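Local atomic coordinates of PG_0823 protein (Porphyromonas gingivalis, PDB entry 2FSW), a protein that probably binds DNA as a dimeric winged helix-turn-helix regulator of transcription of the HxlR type. Residues Leu28-Ile31 and Phe32-Arg36; Arg37-Tyr41 and Gly42-Arg46; Lys61-Gly65 and Lys66-Lys70; Glu90-Leu93 and Pro94-Asp97. One frame throughout, in Å; residues are numbered along the deposited sequence. Where two conformers were deposited one is given.

Contact 1: residues Leu28-Ile31 and Phe32-Arg36; sequences LLII and FQINR
Both Ile30 and Ile34 carry CG2 anti to the backbone N and CG1 anti to the carbonyl carbon (chi1 -73° and -61°), the beta-branched arrangement that a helix accepts readily. One turn apart, the two side chains slant across each other, and Ile30 CG2 meets Ile34 CD1 at 3.8 Å. CG1 of Ile34 also folds back over the turn below, 3.4 Å from Ile30 O. Phe32 turns the other way: CG lies anti to its backbone N (chi1 179°), which carries the ring outward from the helix, and its CD2 comes no closer than 4.4 Å to Leu29 CD2. Four backbone bonds hold the turn. Ile34 N gives a nearly straight one to Ile30 O (2.9 Å), and Asn35 N reaches Ile31 O at 2.9 Å. The helix ends there: Asn35 is the first residue to leave helical geometry, with positive phi, which asparagine tolerates better than most residues. Gln33 bends at chi2, and its NE2 is hydrogen-bonded to Lys7 O and Ser9 OG of the second subunit, which satisfies the amide nitrogen of this buried residue. Aliphatic Leu28, Ile30 and Ile31 suit an enclosed helix: Ile30 and Ile31 pack on Leu63 of helix 53-65, Leu28 and Ile31 on helix 93-106. Phe32 touches Ile96 of helix 93-106, and Gln33 lies against Leu44 of helix 41-47.

Contact 2: residues Arg37-Tyr41 and Gly42-Arg46; sequences RIIRY and GELKR
Ile39 lays its side chain against the first turn of the following helix. Its CG1 meets Glu43 CB at 3.6 Å, its CD1 lies 3.6 Å from Leu44 N, and its CG2 touches Leu44 CG, the two side chains crossing at about a right angle. With CG1 anti to the backbone N (chi1 -171°), the longer branch runs to the backbone of Leu44; a beta-branched residue suits the strand it leaves. On the other flank Tyr41 and Lys45 lie side by side and point the same way, the aliphatic CD of Lys45 4.2 Å from Tyr41 OH. Their polar ends share one residue: Glu53 OE1 accepts a hydrogen bond from Tyr41 OH, and OE2 forms a salt bridge with Lys45 NZ. Between these flanks the backbone sets the geometry. Arg40 stands at the N-cap position, and Leu44 N bonds to Arg40 O at 3.0 Å; Lys45 N follows with a bond to Tyr41 O at 2.9 Å (166°). The Tyr41 ring stays close to this turn, its CD2 3.3 Å from Gly42 N. Farther out, Ile39 CD1 rests over one face of the Arg37 guanidinium, toward its rim, while Arg37 NH2 is hydrogen-bonded to Gln33 O of helix 27-34. Ile39 and Tyr41 pair through their backbones with Tyr83 and Val81 of strand 80-85. Helix, short edge strand, the two helices 41-47 and 53-65 of the helix-turn-helix, then the hairpin wing: this is the order of a winged helix-turn-helix domain, consistent with DNA binding.

Contact 3: residues Lys61-Gly65 and Lys66-Lys70; sequences KFLCG and KGLIK
A Schellman motif closes helix 53-65 and sends the chain into strand 69-74. Gly67 leaves helical geometry, with a positive phi (74°) that favours glycine, and its N bonds to Cys64 O at 3.0 Å from well above the carbonyl plane. Leu63 O accepts a good bond from Leu68 N (2.9 Å), which with the Gly67 bond defines the motif, and a weak one from Ile69 N, so a carbonyl at the helix end keeps donors from the chain that has turned away. In this winged-helix domain the turn leads from a helix of the helix-turn-helix into the wing sheet, where Lys70 pairs with Ser84. The apolar side chains bridge the reversal: Leu63 CD2 meets Leu68 CD1 at 3.9 Å, and Ile69 CG1, held between its backbone N and carbonyl carbon (chi1 78°), swings back to within 3.6 Å of Cys64 SG. Compact cysteine and branched isoleucine suit this fold-back. On the outer side Lys66, bent at chi2, drapes its methylenes over the Phe62 ring; CG stands over one face in a CH-pi contact, 4.2 Å from the centroid, and CE approaches Phe62 CE1 at 3.5 Å. Phe62 and Leu68 also touch Ile21 of helix 14-22.

Contact 4: residues Glu90-Leu93 and Pro94-Asp97; sequences EKVL and PIID
Val92 O receives two backbone donors as helix 93-106 begins: Ile96 N at 3.3 Å, in the carbonyl plane, and Ile95 N at 3.0 Å in a weak bond bent to 127°. This is the first turn of the C-terminal helix of the winged-helix domain, entered from a type I beta turn, Glu90 to Leu93, that begins at the end of the short helix 87-90. Pro94 is well placed in the first turn of a helix, where a residue's N-H is not needed by an earlier carbonyl and the ring's fixed phi already matches the helix. Its CD packs against Lys91 O at 3.3 Å. Val92 puts CG1 anti to the backbone N (chi1 -176°), which directs that methyl along the new helix toward the CD1 methyls of Ile96 (4.0 Å) and Ile95. The three aliphatic residues form a patch buried against other helices: Val92 and Ile96 on Ile31, Val92 and Ile95 on Phe22. The same patch borders the dimer, since Val92 also packs on Phe102 of the second subunit and Ile95 on Glu98 of that subunit. Leu93 is buried as well and leans on Leu85 of strand 80-85, whereas acidic Asp97 suits an exposed position near the start of a helix. Asp97 N closes the turn with a bond to Leu93 O at 2.9 Å and 169°, and the Asp97 carboxylate carbon CG lies 3.4 Å from Leu93 O.

Overall arrangement
Helix 27-34, the site of contact 1, touches all three other contacts. Toward contact 2, with centres about 10 Å apart, Ile34 CG1 meets Ile39 CG2 at 3.7 Å; toward contact 3, Ile30 CG2 lies 3.7 Å from Leu63 CD1; toward contact 4, whose centre is about 9 Å away, Phe32 CD1 reaches Ile96 CG2 at 3.4 Å. Contacts 2 and 3 both reach the wing sheet but do not touch, their nearest atoms about 6 Å apart. Contacts 3 and 4 meet where Leu68 CD2 faces Val92 CG2 (4.3 Å). Contacts 1, 3 and 4 also pack on the second subunit, so core and dimer interface are built from adjoining residues.

Contact 1: residues Leu28-Ile31 and Phe32-Arg36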
loop_
_atom_site.group_PDB
_atom_site.type_symbol
_atom_site.label_atom_id
_atom_site.label_comp_id
_atom_site.label_asym_id
_atom_site.label_seq_id
_atom_site.Cartn_x
_atom_site.Cartn_y
_atom_site.Cartn_z
ATOM N N LEU B 28 -0.248 -5.835 -3.686
ATOM C CA LEU B 28 -0.862 -5.002 -4.713
ATOM C C LEU B 28 -0.273 -5.230 -6.096
ATOM O O LEU B 28 -0.983 -5.099 -7.099
ATOM C CB LEU B 28 -0.779 -3.516 -4.328
ATOM C CG LEU B 28 -1.694 -3.153 -3.161
ATOM C CD1 LEU B 28 -1.378 -1.758 -2.617
ATOM C CD2 LEU B 28 -3.164 -3.281 -3.605
ATOM N N LEU B 29 1.021 -5.558 -6.141
ATOM C CA LEU B 29 1.703 -5.865 -7.407
ATOM C C LEU B 29 1.180 -7.148 -8.051
ATOM O O LEU B 29 1.029 -7.230 -9.269
ATOM C CB LEU B 29 3.221 -6.003 -7.190
ATOM C CG LEU B 29 4.082 -4.740 -7.369
ATOM C CD1 LEU B 29 5.500 -5.022 -6.903
ATOM C CD2 LEU B 29 4.076 -4.242 -8.835
ATOM N N ILE B 30 0.933 -8.158 -7.230
ATOM C CA ILE B 30 0.311 -9.388 -7.696
ATOM C C ILE B 30 -1.063 -9.100 -8.316
ATOM O O ILE B 30 -1.349 -9.548 -9.434
ATOM C CB ILE B 30 0.256 -10.458 -6.562
ATOM C CG1 ILE B 30 1.673 -11.003 -6.326
ATOM C CG2 ILE B 30 -0.702 -11.575 -6.933
ATOM C CD1 ILE B 30 1.934 -11.637 -4.965
ATOM N N ILE B 31 -1.882 -8.322 -7.600
ATOM C CA ILE B 31 -3.215 -7.961 -8.062
ATOM C C ILE B 31 -3.093 -7.159 -9.363
ATOM O O ILE B 31 -3.815 -7.435 -10.322
ATOM C CB ILE B 31 -4.048 -7.213 -6.955
ATOM C CG1 ILE B 31 -4.309 -8.160 -5.769
ATOM C CG2 ILE B 31 -5.375 -6.705 -7.511
ATOM C CD1 ILE B 31 -4.935 -7.508 -4.540
ATOM N N PHE B 32 -2.147 -6.213 -9.399
ATOM C CA PHE B 32 -1.815 -5.473 -10.627
ATOM C C PHE B 32 -1.524 -6.405 -11.808
ATOM O O PHE B 32 -2.076 -6.231 -12.899
ATOM C CB PHE B 32 -0.642 -4.497 -10.388
ATOM C CG PHE B 32 -0.222 -3.710 -11.622
ATOM C CD1 PHE B 32 -1.144 -2.905 -12.311
ATOM C CD2 PHE B 32 1.096 -3.746 -12.071
ATOM C CE1 PHE B 32 -0.768 -2.162 -13.432
ATOM C CE2 PHE B 32 1.491 -3.007 -13.194
ATOM C CZ PHE B 32 0.558 -2.219 -13.880
ATOM N N GLN B 33 -0.681 -7.410 -11.581
ATOM C CA GLN B 33 -0.289 -8.336 -12.646
ATOM C C GLN B 33 -1.416 -9.268 -13.113
ATOM O O GLN B 33 -1.631 -9.430 -14.320
ATOM C CB GLN B 33 1.003 -9.100 -12.293
ATOM C CG GLN B 33 2.264 -8.255 -12.495
ATOM C CD GLN B 33 2.410 -7.744 -13.934
ATOM O OE1 GLN B 33 1.907 -8.354 -14.887
ATOM N NE2 GLN B 33 3.092 -6.623 -14.092
ATOM N N ILE B 34 -2.143 -9.857 -12.168
ATOM C CA ILE B 34 -3.338 -10.623 -12.535
ATOM C C ILE B 34 -4.299 -9.749 -13.362
ATOM O O ILE B 34 -4.646 -10.112 -14.493
ATOM C CB ILE B 34 -4.054 -11.236 -11.311
ATOM C CG1 ILE B 34 -3.126 -12.222 -10.575
ATOM C CG2 ILE B 34 -5.328 -11.953 -11.753
ATOM C CD1 ILE B 34 -3.601 -12.565 -9.143
ATOM N N ASN B 35 -4.699 -8.599 -12.812
ATOM C CA ASN B 35 -5.559 -7.650 -13.512
ATOM C C ASN B 35 -6.878 -8.329 -13.936
ATOM O O ASN B 35 -7.519 -9.011 -13.134
ATOM C CB ASN B 35 -4.812 -7.028 -14.712
ATOM C CG ASN B 35 -5.016 -5.513 -14.827
ATOM O OD1 ASN B 35 -4.184 -4.712 -14.348
ATOM N ND2 ASN B 35 -6.110 -5.111 -15.469
ATOM N N ARG B 36 -7.252 -8.163 -15.200
ATOM C CA ARG B 36 -8.547 -8.608 -15.705
ATOM C C ARG B 36 -8.426 -9.816 -16.608
ATOM O O ARG B 36 -9.242 -10.018 -17.507
ATOM C CB ARG B 36 -9.226 -7.474 -16.460
ATOM C CG ARG B 36 -9.612 -6.329 -15.574
ATOM C CD ARG B 36 -10.186 -5.194 -16.389
ATOM N NE ARG B 36 -10.020 -3.950 -15.655
ATOM C CZ ARG B 36 -10.879 -3.493 -14.754
ATOM N NH1 ARG B 36 -11.990 -4.180 -14.489
ATOM N NH2 ARG B 36 -10.621 -2.352 -14.124
#

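Contact 2: residues Arg37-Tyr41 and Gly42-Arg46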
loop_
_atom_site.group_PDB
_atom_site.type_symbol
_atom_site.label_atom_id
_atom_site.label_comp_id
_atom_site.label_asym_id
_atom_site.label_seq_id
_atom_site.Cartn_x
_atom_site.Cartn_y
_atom_site.Cartn_z
ATOM N N ARG B 37 -7.401 -10.616 -16.365
ATOM C CA ARG B 37 -7.152 -11.784 -17.175
ATOM C C ARG B 37 -6.846 -13.003 -16.316
ATOM O O ARG B 37 -6.841 -12.931 -15.089
ATOM C CB ARG B 37 -6.044 -11.513 -18.212
ATOM C CG ARG B 37 -4.790 -10.831 -17.707
ATOM C CD ARG B 37 -3.821 -11.791 -17.054
ATOM N NE ARG B 37 -2.673 -11.063 -16.511
ATOM C CZ ARG B 37 -1.512 -10.896 -17.147
ATOM N NH1 ARG B 37 -1.321 -11.418 -18.352
ATOM N NH2 ARG B 37 -0.531 -10.209 -16.574
ATOM N N ILE B 38 -6.636 -14.124 -16.990
ATOM C CA ILE B 38 -6.261 -15.375 -16.360
ATOM C C ILE B 38 -4.765 -15.531 -16.556
ATOM O O ILE B 38 -4.249 -15.422 -17.679
ATOM C CB ILE B 38 -6.969 -16.579 -17.025
ATOM C CG1 ILE B 38 -8.456 -16.278 -17.305
ATOM C CG2 ILE B 38 -6.736 -17.863 -16.223
ATOM C CD1 ILE B 38 -9.372 -16.274 -16.091
ATOM N N ILE B 39 -4.067 -15.794 -15.460
ATOM C CA ILE B 39 -2.624 -15.927 -15.510
ATOM C C ILE B 39 -2.168 -17.188 -14.788
ATOM O O ILE B 39 -2.587 -17.462 -13.650
ATOM C CB ILE B 39 -1.909 -14.642 -14.984
ATOM C CG1 ILE B 39 -0.395 -14.701 -15.242
ATOM C CG2 ILE B 39 -2.249 -14.376 -13.506
ATOM C CD1 ILE B 39 0.310 -13.339 -15.158
ATOM N N ARG B 40 -1.337 -17.969 -15.479
ATOM C CA ARG B 40 -0.667 -19.130 -14.900
ATOM C C ARG B 40 0.329 -18.678 -13.847
ATOM O O ARG B 40 0.929 -17.614 -13.983
ATOM C CB ARG B 40 0.077 -19.918 -15.982
ATOM C CG ARG B 40 -0.598 -21.215 -16.417
ATOM C CD ARG B 40 0.438 -22.302 -16.733
ATOM N NE ARG B 40 1.244 -22.649 -15.556
ATOM C CZ ARG B 40 2.506 -22.280 -15.362
ATOM N NH1 ARG B 40 3.146 -21.561 -16.275
ATOM N NH2 ARG B 40 3.131 -22.637 -14.250
ATOM N N TYR B 41 0.501 -19.489 -12.806
ATOM C CA TYR B 41 1.509 -19.243 -11.769
ATOM C C TYR B 41 2.872 -18.812 -12.326
ATOM O O TYR B 41 3.457 -17.840 -11.862
ATOM C CB TYR B 41 1.712 -20.510 -10.922
ATOM C CG TYR B 41 2.849 -20.390 -9.946
ATOM C CD1 TYR B 41 2.633 -19.894 -8.663
ATOM C CD2 TYR B 41 4.148 -20.742 -10.309
ATOM C CE1 TYR B 41 3.677 -19.763 -7.761
ATOM C CE2 TYR B 41 5.201 -20.612 -9.417
ATOM C CZ TYR B 41 4.953 -20.123 -8.145
ATOM O OH TYR B 41 5.981 -19.989 -7.249
ATOM N N GLY B 42 3.375 -19.564 -13.306
ATOM C CA GLY B 42 4.698 -19.328 -13.882
ATOM C C GLY B 42 4.812 -17.997 -14.600
ATOM O O GLY B 42 5.839 -17.332 -14.502
ATOM N N GLU B 43 3.765 -17.623 -15.338
ATOM C CA GLU B 43 3.698 -16.313 -15.988
ATOM C C GLU B 43 3.695 -15.194 -14.940
ATOM O O GLU B 43 4.374 -14.176 -15.112
ATOM C CB GLU B 43 2.450 -16.203 -16.867
ATOM C CG GLU B 43 2.570 -16.822 -18.247
ATOM C CD GLU B 43 1.235 -16.872 -18.996
ATOM O OE1 GLU B 43 0.185 -16.446 -18.443
ATOM O OE2 GLU B 43 1.236 -17.358 -20.152
ATOM N N LEU B 44 2.944 -15.412 -13.856
ATOM C CA LEU B 44 2.804 -14.444 -12.761
ATOM C C LEU B 44 4.168 -14.208 -12.122
ATOM O O LEU B 44 4.593 -13.066 -11.960
ATOM C CB LEU B 44 1.799 -14.946 -11.712
ATOM C CG LEU B 44 0.848 -13.993 -10.956
ATOM C CD1 LEU B 44 0.446 -14.598 -9.606
ATOM C CD2 LEU B 44 1.387 -12.570 -10.767
ATOM N N LYS B 45 4.870 -15.294 -11.799
ATOM C CA LYS B 45 6.214 -15.193 -11.222
ATOM C C LYS B 45 7.186 -14.445 -12.133
ATOM O O LYS B 45 7.986 -13.633 -11.658
ATOM C CB LYS B 45 6.780 -16.571 -10.868
ATOM C CG LYS B 45 7.907 -16.479 -9.859
ATOM C CD LYS B 45 8.613 -17.791 -9.670
ATOM C CE LYS B 45 10.041 -17.550 -9.226
ATOM N NZ LYS B 45 10.873 -18.749 -9.487
ATOM N N ARG B 46 7.106 -14.712 -13.437
ATOM C CA ARG B 46 7.932 -13.999 -14.415
ATOM C C ARG B 46 7.493 -12.548 -14.640
ATOM O O ARG B 46 8.299 -11.721 -15.071
ATOM C CB ARG B 46 8.005 -14.764 -15.738
ATOM C CG ARG B 46 9.099 -15.836 -15.758
ATOM C CD ARG B 46 9.206 -16.517 -17.111
ATOM N NE ARG B 46 7.928 -17.089 -17.535
ATOM C CZ ARG B 46 7.538 -18.344 -17.312
ATOM N NH1 ARG B 46 8.321 -19.196 -16.658
ATOM N NH2 ARG B 46 6.346 -18.746 -17.744
#

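Contact 3: residues Lys61-Gly65 and Lys66-Lys70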
loop_
_atom_site.group_PDB
_atom_site.type_symbol
_atom_site.label_atom_id
_atom_site.label_comp_id
_atom_site.label_asym_id
_atom_site.label_seq_id
_atom_site.Cartn_x
_atom_site.Cartn_y
_atom_site.Cartn_z
ATOM N N LYS B 61 -1.582 -17.537 -1.297
ATOM C CA LYS B 61 -2.451 -18.155 -0.285
ATOM C C LYS B 61 -3.230 -17.104 0.501
ATOM O O LYS B 61 -4.442 -17.217 0.674
ATOM C CB LYS B 61 -1.658 -19.034 0.691
ATOM C CG LYS B 61 -2.560 -19.746 1.699
ATOM C CD LYS B 61 -1.851 -20.203 2.981
ATOM C CE LYS B 61 -1.556 -19.058 3.981
ATOM N NZ LYS B 61 -2.314 -17.751 3.821
ATOM N N PHE B 62 -2.516 -16.091 0.979
ATOM C CA PHE B 62 -3.114 -14.956 1.685
ATOM C C PHE B 62 -4.282 -14.355 0.888
ATOM O O PHE B 62 -5.397 -14.256 1.398
ATOM C CB PHE B 62 -2.022 -13.924 1.994
ATOM C CG PHE B 62 -2.515 -12.678 2.670
ATOM C CD1 PHE B 62 -2.806 -12.676 4.036
ATOM C CD2 PHE B 62 -2.646 -11.488 1.948
ATOM C CE1 PHE B 62 -3.247 -11.508 4.669
ATOM C CE2 PHE B 62 -3.087 -10.321 2.569
ATOM C CZ PHE B 62 -3.386 -10.332 3.933
ATOM N N LEU B 63 -4.025 -14.004 -0.371
ATOM C CA LEU B 63 -5.032 -13.380 -1.241
ATOM C C LEU B 63 -6.245 -14.264 -1.550
ATOM O O LEU B 63 -7.365 -13.759 -1.687
ATOM C CB LEU B 63 -4.393 -12.900 -2.543
ATOM C CG LEU B 63 -3.357 -11.770 -2.491
ATOM C CD1 LEU B 63 -2.653 -11.689 -3.826
ATOM C CD2 LEU B 63 -4.009 -10.429 -2.119
ATOM N N CYS B 64 -6.020 -15.575 -1.688
ATOM C CA CYS B 64 -7.126 -16.538 -1.813
ATOM C C CYS B 64 -7.972 -16.545 -0.537
ATOM O O CYS B 64 -9.203 -16.531 -0.600
ATOM C CB CYS B 64 -6.601 -17.949 -2.096
ATOM S SG CYS B 64 -6.151 -18.258 -3.817
ATOM N N GLY B 65 -7.295 -16.552 0.614
ATOM C CA GLY B 65 -7.944 -16.541 1.925
ATOM C C GLY B 65 -8.765 -15.293 2.192
ATOM O O GLY B 65 -9.753 -15.347 2.925
ATOM N N LYS B 66 -8.357 -14.172 1.592
ATOM C CA LYS B 66 -9.089 -12.904 1.699
ATOM C C LYS B 66 -10.186 -12.760 0.633
ATOM O O LYS B 66 -10.951 -11.789 0.637
ATOM C CB LYS B 66 -8.121 -11.709 1.629
ATOM C CG LYS B 66 -7.093 -11.651 2.761
ATOM C CD LYS B 66 -7.744 -11.299 4.078
ATOM C CE LYS B 66 -6.747 -11.372 5.202
ATOM N NZ LYS B 66 -7.161 -10.502 6.340
ATOM N N GLY B 67 -10.261 -13.729 -0.274
ATOM C CA GLY B 67 -11.306 -13.762 -1.291
ATOM C C GLY B 67 -11.078 -12.735 -2.381
ATOM O O GLY B 67 -12.027 -12.269 -3.020
ATOM N N LEU B 68 -9.809 -12.402 -2.600
ATOM C CA LEU B 68 -9.432 -11.366 -3.564
ATOM C C LEU B 68 -9.060 -11.955 -4.925
ATOM O O LEU B 68 -9.250 -11.317 -5.961
ATOM C CB LEU B 68 -8.281 -10.521 -3.006
ATOM C CG LEU B 68 -8.631 -9.552 -1.864
ATOM C CD1 LEU B 68 -7.413 -8.724 -1.469
ATOM C CD2 LEU B 68 -9.774 -8.653 -2.252
ATOM N N ILE B 69 -8.526 -13.169 -4.908
ATOM C CA ILE B 69 -8.186 -13.888 -6.128
ATOM C C ILE B 69 -8.826 -15.289 -6.065
ATOM O O ILE B 69 -9.098 -15.799 -4.973
ATOM C CB ILE B 69 -6.636 -13.981 -6.353
ATOM C CG1 ILE B 69 -6.004 -15.068 -5.472
ATOM C CG2 ILE B 69 -5.949 -12.611 -6.125
ATOM C CD1 ILE B 69 -4.506 -15.172 -5.575
ATOM N N LYS B 70 -9.091 -15.887 -7.223
ATOM C CA LYS B 70 -9.539 -17.292 -7.260
ATOM C C LYS B 70 -8.549 -18.220 -7.970
ATOM O O LYS B 70 -7.842 -17.804 -8.888
ATOM C CB LYS B 70 -10.976 -17.442 -7.796
ATOM C CG LYS B 70 -11.281 -16.743 -9.125
ATOM C CD LYS B 70 -12.726 -17.019 -9.580
ATOM C CE LYS B 70 -13.651 -15.819 -9.375
ATOM N NZ LYS B 70 -13.532 -14.866 -10.514
#

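Contact 4: residues Glu90-Leu93 and Pro94-Asp97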
loop_
_atom_site.group_PDB
_atom_site.type_symbol
_atom_site.label_atom_id
_atom_site.label_comp_id
_atom_site.label_asym_id
_atom_site.label_seq_id
_atom_site.Cartn_x
_atom_site.Cartn_y
_atom_site.Cartn_z
ATOM N N GLU B 90 -11.378 -7.301 -7.932
ATOM C CA GLU B 90 -11.514 -6.304 -8.984
ATOM C C GLU B 90 -11.728 -4.893 -8.398
ATOM O O GLU B 90 -11.373 -3.909 -9.041
ATOM C CB GLU B 90 -12.610 -6.694 -9.995
ATOM C CG GLU B 90 -12.207 -7.791 -11.018
ATOM C CD GLU B 90 -13.377 -8.269 -11.910
ATOM O OE1 GLU B 90 -13.514 -9.495 -12.136
ATOM O OE2 GLU B 90 -14.173 -7.433 -12.395
ATOM N N LYS B 91 -12.295 -4.802 -7.187
ATOM C CA LYS B 91 -12.482 -3.509 -6.496
ATOM C C LYS B 91 -11.179 -2.865 -6.002
ATOM O O LYS B 91 -11.184 -1.701 -5.547
ATOM C CB LYS B 91 -13.444 -3.626 -5.304
ATOM C CG LYS B 91 -14.806 -4.219 -5.622
ATOM C CD LYS B 91 -15.677 -3.204 -6.301
ATOM C CE LYS B 91 -17.096 -3.696 -6.392
ATOM N NZ LYS B 91 -17.728 -3.642 -5.047
ATOM N N VAL B 92 -10.093 -3.629 -6.047
ATOM C CA VAL B 92 -8.744 -3.112 -5.714
ATOM C C VAL B 92 -8.091 -2.372 -6.893
ATOM O O VAL B 92 -7.259 -1.499 -6.690
ATOM C CB VAL B 92 -7.816 -4.265 -5.228
ATOM C CG1 VAL B 92 -6.457 -3.744 -4.783
ATOM C CG2 VAL B 92 -8.487 -5.022 -4.114
ATOM N N LEU B 93 -8.487 -2.699 -8.122
ATOM C CA LEU B 93 -7.902 -2.051 -9.310
ATOM C C LEU B 93 -7.953 -0.516 -9.344
ATOM O O LEU B 93 -6.999 0.093 -9.805
ATOM C CB LEU B 93 -8.442 -2.670 -10.617
ATOM C CG LEU B 93 -8.059 -4.157 -10.814
ATOM C CD1 LEU B 93 -8.803 -4.754 -12.027
ATOM C CD2 LEU B 93 -6.543 -4.410 -10.928
ATOM N N PRO B 94 -9.053 0.125 -8.875
ATOM C CA PRO B 94 -9.012 1.597 -8.759
ATOM C C PRO B 94 -7.912 2.164 -7.848
ATOM O O PRO B 94 -7.411 3.265 -8.103
ATOM C CB PRO B 94 -10.410 1.943 -8.204
ATOM C CG PRO B 94 -11.256 0.813 -8.613
ATOM C CD PRO B 94 -10.377 -0.394 -8.489
ATOM N N ILE B 95 -7.544 1.439 -6.797
ATOM C CA ILE B 95 -6.433 1.848 -5.931
ATOM C C ILE B 95 -5.134 1.803 -6.734
ATOM O O ILE B 95 -4.314 2.711 -6.658
ATOM C CB ILE B 95 -6.273 0.913 -4.671
ATOM C CG1 ILE B 95 -7.539 0.946 -3.787
ATOM C CG2 ILE B 95 -4.970 1.285 -3.853
ATOM C CD1 ILE B 95 -7.726 -0.299 -2.934
ATOM N N ILE B 96 -4.979 0.727 -7.499
ATOM C CA ILE B 96 -3.796 0.457 -8.276
ATOM C C ILE B 96 -3.620 1.437 -9.445
ATOM O O ILE B 96 -2.498 1.872 -9.714
ATOM C CB ILE B 96 -3.788 -1.019 -8.711
ATOM C CG1 ILE B 96 -3.544 -1.899 -7.460
ATOM C CG2 ILE B 96 -2.712 -1.276 -9.797
ATOM C CD1 ILE B 96 -3.771 -3.429 -7.721
ATOM N N ASP B 97 -4.711 1.782 -10.124
ATOM C CA ASP B 97 -4.709 2.863 -11.114
ATOM C C ASP B 97 -4.105 4.141 -10.542
ATOM O O ASP B 97 -3.272 4.799 -11.190
ATOM C CB ASP B 97 -6.141 3.199 -11.560
ATOM C CG ASP B 97 -6.740 2.147 -12.470
ATOM O OD1 ASP B 97 -5.993 1.317 -13.015
ATOM O OD2 ASP B 97 -7.974 2.187 -12.672
#